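Local coordinates for hydrophilic protein, virA protein (PDB 3BO6) that probably acts as a type III effector phosphothreonine lyase, removing phosphate from phosphothreonine in host signalling proteins by beta-elimination rather than hydrolysis, at residues A[117-122]-A[127-132]; A[97-102]-A[167-172]. All coordinates share one frame; numbering follows the deposited sequence.

Contact 1 (A[117-122]-A[127-132]). With SO4 (sulfate ion), chain C.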
loop_
_atom_site.group_PDB
_atom_site.type_symbol
_atom_site.label_atom_id
_atom_site.label_comp_id
_atom_site.label_asym_id
_atom_site.label_seq_id
_atom_site.Cartn_x
_atom_site.Cartn_y
_atom_site.Cartn_z
ATOM N N THR A 117 0.473 5.909 -10.539
ATOM C CA THR A 117 1.237 6.766 -11.409
ATOM C C THR A 117 0.363 7.083 -12.614
ATOM O O THR A 117 -0.401 6.228 -13.098
ATOM C CB THR A 117 2.399 5.903 -11.935
ATOM O OG1 THR A 117 3.193 5.467 -10.825
ATOM C CG2 THR A 117 3.287 6.668 -12.945
ATOM N N ASP A 118 0.486 8.311 -13.103
ATOM C CA ASP A 118 -0.126 8.713 -14.363
ATOM C C ASP A 118 0.809 8.310 -15.493
ATOM O O ASP A 118 1.859 8.942 -15.718
ATOM C CB ASP A 118 -0.350 10.226 -14.377
ATOM C CG ASP A 118 -1.048 10.703 -15.651
ATOM O OD1 ASP A 118 -1.094 9.930 -16.630
ATOM O OD2 ASP A 118 -1.537 11.844 -15.647
ATOM N N MET A 119 0.424 7.286 -16.236
ATOM C CA MET A 119 1.314 6.691 -17.223
ATOM C C MET A 119 1.506 7.570 -18.460
ATOM O O MET A 119 2.408 7.331 -19.259
ATOM C CB MET A 119 0.807 5.301 -17.624
ATOM C CG MET A 119 0.787 4.300 -16.451
ATOM S SD MET A 119 2.348 4.133 -15.536
ATOM C CE MET A 119 3.357 3.293 -16.735
ATOM N N GLU A 120 0.659 8.581 -18.614
ATOM C CA GLU A 120 0.825 9.538 -19.708
ATOM C C GLU A 120 1.872 10.609 -19.405
ATOM O O GLU A 120 2.385 11.263 -20.320
ATOM C CB GLU A 120 -0.516 10.193 -20.038
ATOM C CG GLU A 120 -1.580 9.206 -20.457
ATOM C CD GLU A 120 -1.193 8.434 -21.702
ATOM O OE1 GLU A 120 -1.478 7.219 -21.755
ATOM O OE2 GLU A 120 -0.601 9.041 -22.624
ATOM N N ARG A 121 2.194 10.797 -18.134
ATOM C CA ARG A 121 3.120 11.862 -17.741
ATOM C C ARG A 121 4.460 11.325 -17.243
ATOM O O ARG A 121 5.488 11.992 -17.365
ATOM C CB ARG A 121 2.496 12.722 -16.637
ATOM C CG ARG A 121 1.196 13.413 -17.018
ATOM C CD ARG A 121 1.412 14.515 -18.040
ATOM N NE ARG A 121 1.119 14.076 -19.403
ATOM C CZ ARG A 121 -0.001 14.369 -20.060
ATOM N NH1 ARG A 121 -0.181 13.930 -21.299
ATOM N NH2 ARG A 121 -0.941 15.104 -19.483
ATOM N N VAL A 122 4.458 10.142 -16.639
ATOM C CA VAL A 122 5.669 9.611 -16.035
ATOM C C VAL A 122 6.787 9.359 -17.068
ATOM O O VAL A 122 6.538 9.077 -18.257
ATOM C CB VAL A 122 5.333 8.306 -15.260
ATOM C CG1 VAL A 122 5.072 7.160 -16.246
ATOM C CG2 VAL A 122 6.448 7.952 -14.278
ATOM N N ARG A 127 11.393 4.138 -11.893
ATOM C CA ARG A 127 11.077 3.065 -10.957
ATOM C C ARG A 127 9.579 2.978 -10.608
ATOM O O ARG A 127 9.122 1.946 -10.119
ATOM C CB ARG A 127 11.925 3.205 -9.677
ATOM C CG ARG A 127 11.611 4.457 -8.865
ATOM C CD ARG A 127 12.548 4.536 -7.666
ATOM N NE ARG A 127 12.130 3.740 -6.500
ATOM C CZ ARG A 127 11.213 4.141 -5.628
ATOM N NH1 ARG A 127 10.570 5.293 -5.818
ATOM N NH2 ARG A 127 10.920 3.381 -4.584
ATOM N N VAL A 128 8.808 4.040 -10.853
ATOM C CA VAL A 128 7.361 4.001 -10.614
ATOM C C VAL A 128 6.568 3.882 -11.926
ATOM O O VAL A 128 5.347 3.986 -11.928
ATOM C CB VAL A 128 6.838 5.192 -9.767
ATOM C CG1 VAL A 128 7.541 5.267 -8.401
ATOM C CG2 VAL A 128 6.950 6.518 -10.524
ATOM N N ALA A 129 7.274 3.578 -13.014
ATOM C CA ALA A 129 6.649 3.293 -14.295
ATOM C C ALA A 129 6.799 1.826 -14.690
ATOM O O ALA A 129 5.854 1.222 -15.189
ATOM C CB ALA A 129 7.238 4.191 -15.381
ATOM N N VAL A 130 7.991 1.255 -14.488
ATOM C CA VAL A 130 8.225 -0.148 -14.839
ATOM C C VAL A 130 7.718 -1.098 -13.755
ATOM O O VAL A 130 7.599 -2.311 -13.969
ATOM C CB VAL A 130 9.712 -0.417 -15.149
ATOM C CG1 VAL A 130 10.145 0.416 -16.353
ATOM C CG2 VAL A 130 10.599 -0.144 -13.915
ATOM N N GLY A 131 7.430 -0.525 -12.597
ATOM C CA GLY A 131 6.786 -1.219 -11.492
ATOM C C GLY A 131 6.338 -0.148 -10.522
ATOM O O GLY A 131 6.316 1.040 -10.864
ATOM N N ALA A 132 5.980 -0.562 -9.310
ATOM C CA ALA A 132 5.578 0.349 -8.245
ATOM C C ALA A 132 4.647 1.455 -8.737
ATOM O O ALA A 132 4.800 2.622 -8.362
ATOM C CB ALA A 132 6.811 0.959 -7.567
HETATM S S SO4 C . 8.613 5.744 -2.528
HETATM O O1 SO4 C . 9.334 4.462 -2.391
HETATM O O2 SO4 C . 8.819 6.559 -1.339
HETATM O O3 SO4 C . 9.125 6.450 -3.689
HETATM O O4 SO4 C . 7.178 5.492 -2.673
#
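Thr117 meets Val128 through the one hydrogen bond between residues 117-122 and 127-132: Thr117 OG1 gives its proton to Val128 O over 2.8 Å. The hydroxyl lies 23° out of the carbonyl plane, with a C=O...OG1 angle of 143°. With chi1 at -61°, the threonine turns OG1 beside its own backbone N and toward the loop, while its methyl CG2 also rests near the same carbonyl oxygen.

Apolar contacts close the rest of the interface. Val122 uses both branches: CG1 packs on Ala129 CB at 3.8 Å, and CG2 meets Val128 CG2 at 4.0 Å. Ala129, with only a methyl, fits close against the valine. Met119, bent at chi2 and chi3, brings its terminal methyl to Ala129, Met119 CE lying 4.2 Å from Ala129 CB and closer still to the carbonyl oxygen.

Within 117-122 the turn is held by Asp118. Its OD1 accepts from Glu120 N at 3.0 Å, an Asx turn, and its backbone O takes both Arg121 N and Val122 N; Arg44 adds a salt bridge to OD1.

Arg127 takes no part in the pairing with 117-122; its guanidinium meets a sulfate edge-on with two fairly straight bonds, NH1 to O3 at 2.8 Å and NH2 to O1 at 2.9 Å. Lys83, His85, Arg192 and Arg199 also bind this ion, and Ser179 bonds NH2. The sulfate probably comes from the crystallisation liquor, but such a basic pocket is consistent with the phosphate site of a phosphothreonine lyase, reached here from the loop joining antiparallel strands 113-117 and 134-137.

Contact 2 (A[97-102]-A[167-172]); sequences FQALSG and SESGLM
A Schellman motif ends helix 149-168, and the turn it makes packs against the flank of helix 93-104. Gly170 is the first residue to leave helical geometry; its phi of 79° is positive, a conformation that glycine adopts readily, and its N bonds back to Ser167 O at 3.1 Å. The turn leaves Ser169, just before the glycine, and Leu171, just after it, with their CB atoms directed at the other helix.

On 97-102 practically all of the touching surface is Ala99. Its single methyl points at the turn, and so small a side chain lets the backbones approach to 6.3 Å between Ala99 CA and Ser169 CA. Ser169 lies alongside it in van der Waals contact, OG 3.5 Å from Ala99 CB. The serine hydroxyl bonds to Arg165 O, capturing a carbonyl of the last helical turn; chi1 of -62° sets OG beside the serine's own backbone N. Leu171, a buried residue that also touches Leu166 and Gln92, supplies the purely apolar part of the contact, and of its two branches it is the methyl CD2 that reaches Ala99 CB, at 4.0 Å.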
loop_
_atom_site.group_PDB
_atom_site.type_symbol
_atom_site.label_atom_id
_atom_site.label_comp_id
_atom_site.label_asym_id
_atom_site.label_seq_id
_atom_site.Cartn_x
_atom_site.Cartn_y
_atom_site.Cartn_z
ATOM N N PHE A 97 -5.589 -1.184 -12.499
ATOM C CA PHE A 97 -6.471 -0.272 -11.786
ATOM C C PHE A 97 -7.915 -0.810 -11.779
ATOM O O PHE A 97 -8.595 -0.809 -10.742
ATOM C CB PHE A 97 -6.405 1.132 -12.415
ATOM C CG PHE A 97 -7.158 2.179 -11.637
ATOM C CD1 PHE A 97 -6.486 3.010 -10.758
ATOM C CD2 PHE A 97 -8.534 2.334 -11.798
ATOM C CE1 PHE A 97 -7.168 3.972 -10.037
ATOM C CE2 PHE A 97 -9.232 3.305 -11.074
ATOM C CZ PHE A 97 -8.546 4.129 -10.203
ATOM N N GLN A 98 -8.406 -1.266 -12.931
ATOM C CA GLN A 98 -9.760 -1.825 -13.012
ATOM C C GLN A 98 -9.912 -3.045 -12.112
ATOM O O GLN A 98 -10.949 -3.256 -11.480
ATOM C CB GLN A 98 -10.107 -2.212 -14.454
ATOM C CG GLN A 98 -11.485 -2.839 -14.604
ATOM C CD GLN A 98 -12.609 -1.819 -14.515
ATOM O OE1 GLN A 98 -12.367 -0.612 -14.451
ATOM N NE2 GLN A 98 -13.849 -2.303 -14.521
ATOM N N ALA A 99 -8.871 -3.873 -12.054
ATOM C CA ALA A 99 -8.924 -5.083 -11.229
ATOM C C ALA A 99 -8.917 -4.772 -9.727
ATOM O O ALA A 99 -9.483 -5.517 -8.941
ATOM C CB ALA A 99 -7.768 -6.035 -11.573
ATOM N N LEU A 100 -8.259 -3.681 -9.342
ATOM C CA LEU A 100 -8.065 -3.320 -7.938
ATOM C C LEU A 100 -9.026 -2.277 -7.390
ATOM O O LEU A 100 -9.077 -2.068 -6.186
ATOM C CB LEU A 100 -6.634 -2.806 -7.714
ATOM C CG LEU A 100 -5.519 -3.820 -7.957
ATOM C CD1 LEU A 100 -4.159 -3.219 -7.636
ATOM C CD2 LEU A 100 -5.773 -5.070 -7.131
ATOM N N SER A 101 -9.780 -1.611 -8.258
ATOM C CA SER A 101 -10.573 -0.481 -7.788
ATOM C C SER A 101 -11.656 -0.914 -6.784
ATOM O O SER A 101 -11.984 -0.160 -5.859
ATOM C CB SER A 101 -11.171 0.317 -8.951
ATOM O OG SER A 101 -12.082 -0.510 -9.656
ATOM N N GLY A 102 -12.201 -2.123 -6.946
ATOM C CA GLY A 102 -13.157 -2.645 -5.973
ATOM C C GLY A 102 -12.600 -2.630 -4.559
ATOM O O GLY A 102 -13.271 -2.229 -3.603
ATOM N N SER A 167 -3.814 -11.668 -9.737
ATOM C CA SER A 167 -3.559 -12.954 -10.366
ATOM C C SER A 167 -4.763 -13.433 -11.162
ATOM O O SER A 167 -4.647 -13.800 -12.339
ATOM C CB SER A 167 -3.192 -13.986 -9.304
ATOM O OG SER A 167 -1.871 -13.780 -8.845
ATOM N N GLU A 168 -5.927 -13.413 -10.533
ATOM C CA GLU A 168 -7.093 -13.971 -11.221
ATOM C C GLU A 168 -7.657 -13.054 -12.288
ATOM O O GLU A 168 -8.468 -13.488 -13.101
ATOM C CB GLU A 168 -8.171 -14.383 -10.232
ATOM C CG GLU A 168 -8.876 -13.240 -9.576
ATOM C CD GLU A 168 -9.768 -13.709 -8.449
ATOM O OE1 GLU A 168 -9.770 -14.930 -8.165
ATOM O OE2 GLU A 168 -10.459 -12.862 -7.851
ATOM N N SER A 169 -7.188 -11.806 -12.322
ATOM C CA SER A 169 -7.600 -10.844 -13.352
ATOM C C SER A 169 -6.608 -10.830 -14.517
ATOM O O SER A 169 -6.743 -10.049 -15.454
ATOM C CB SER A 169 -7.755 -9.434 -12.766
ATOM O OG SER A 169 -8.772 -9.411 -11.762
ATOM N N GLY A 170 -5.606 -11.699 -14.455
ATOM C CA GLY A 170 -4.682 -11.841 -15.566
ATOM C C GLY A 170 -3.587 -10.793 -15.703
ATOM O O GLY A 170 -3.069 -10.576 -16.787
ATOM N N LEU A 171 -3.223 -10.137 -14.605
ATOM C CA LEU A 171 -2.165 -9.137 -14.666
ATOM C C LEU A 171 -0.801 -9.801 -14.561
ATOM O O LEU A 171 -0.620 -10.723 -13.778
ATOM C CB LEU A 171 -2.315 -8.134 -13.518
ATOM C CG LEU A 171 -3.239 -6.925 -13.696
ATOM C CD1 LEU A 171 -2.837 -6.107 -14.927
ATOM C CD2 LEU A 171 -4.719 -7.326 -13.752
ATOM N N MET A 172 0.153 -9.330 -15.356
ATOM C CA MET A 172 1.542 -9.768 -15.229
ATOM C C MET A 172 2.263 -8.887 -14.219
ATOM O O MET A 172 2.029 -7.677 -14.173
ATOM C CB MET A 172 2.253 -9.667 -16.579
ATOM C CG MET A 172 1.928 -10.803 -17.517
ATOM S SD MET A 172 2.365 -12.371 -16.756
ATOM C CE MET A 172 4.120 -12.116 -16.490
#

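From the N terminus, the chain first enters contact 2 at 97-102, on helix 93-104, then runs into strand 113-117. Contact 1 begins at the end of that strand: with only four residues between its segments, 117-122 and 127-132 close a short local loop before strand 134-137, the antiparallel neighbour of 113-117. The chain next forms helix 149-168, and the turn at its end, in 167-172, comes back to helix 93-104, completing contact 2 across 64 intervening residues. The short closure therefore lies wholly within the long one. Contact 1 shapes a connection between sheet strands, whereas contact 2 ties a helix to another's C-terminal turn; their centres are about 17 Å apart and they do not touch.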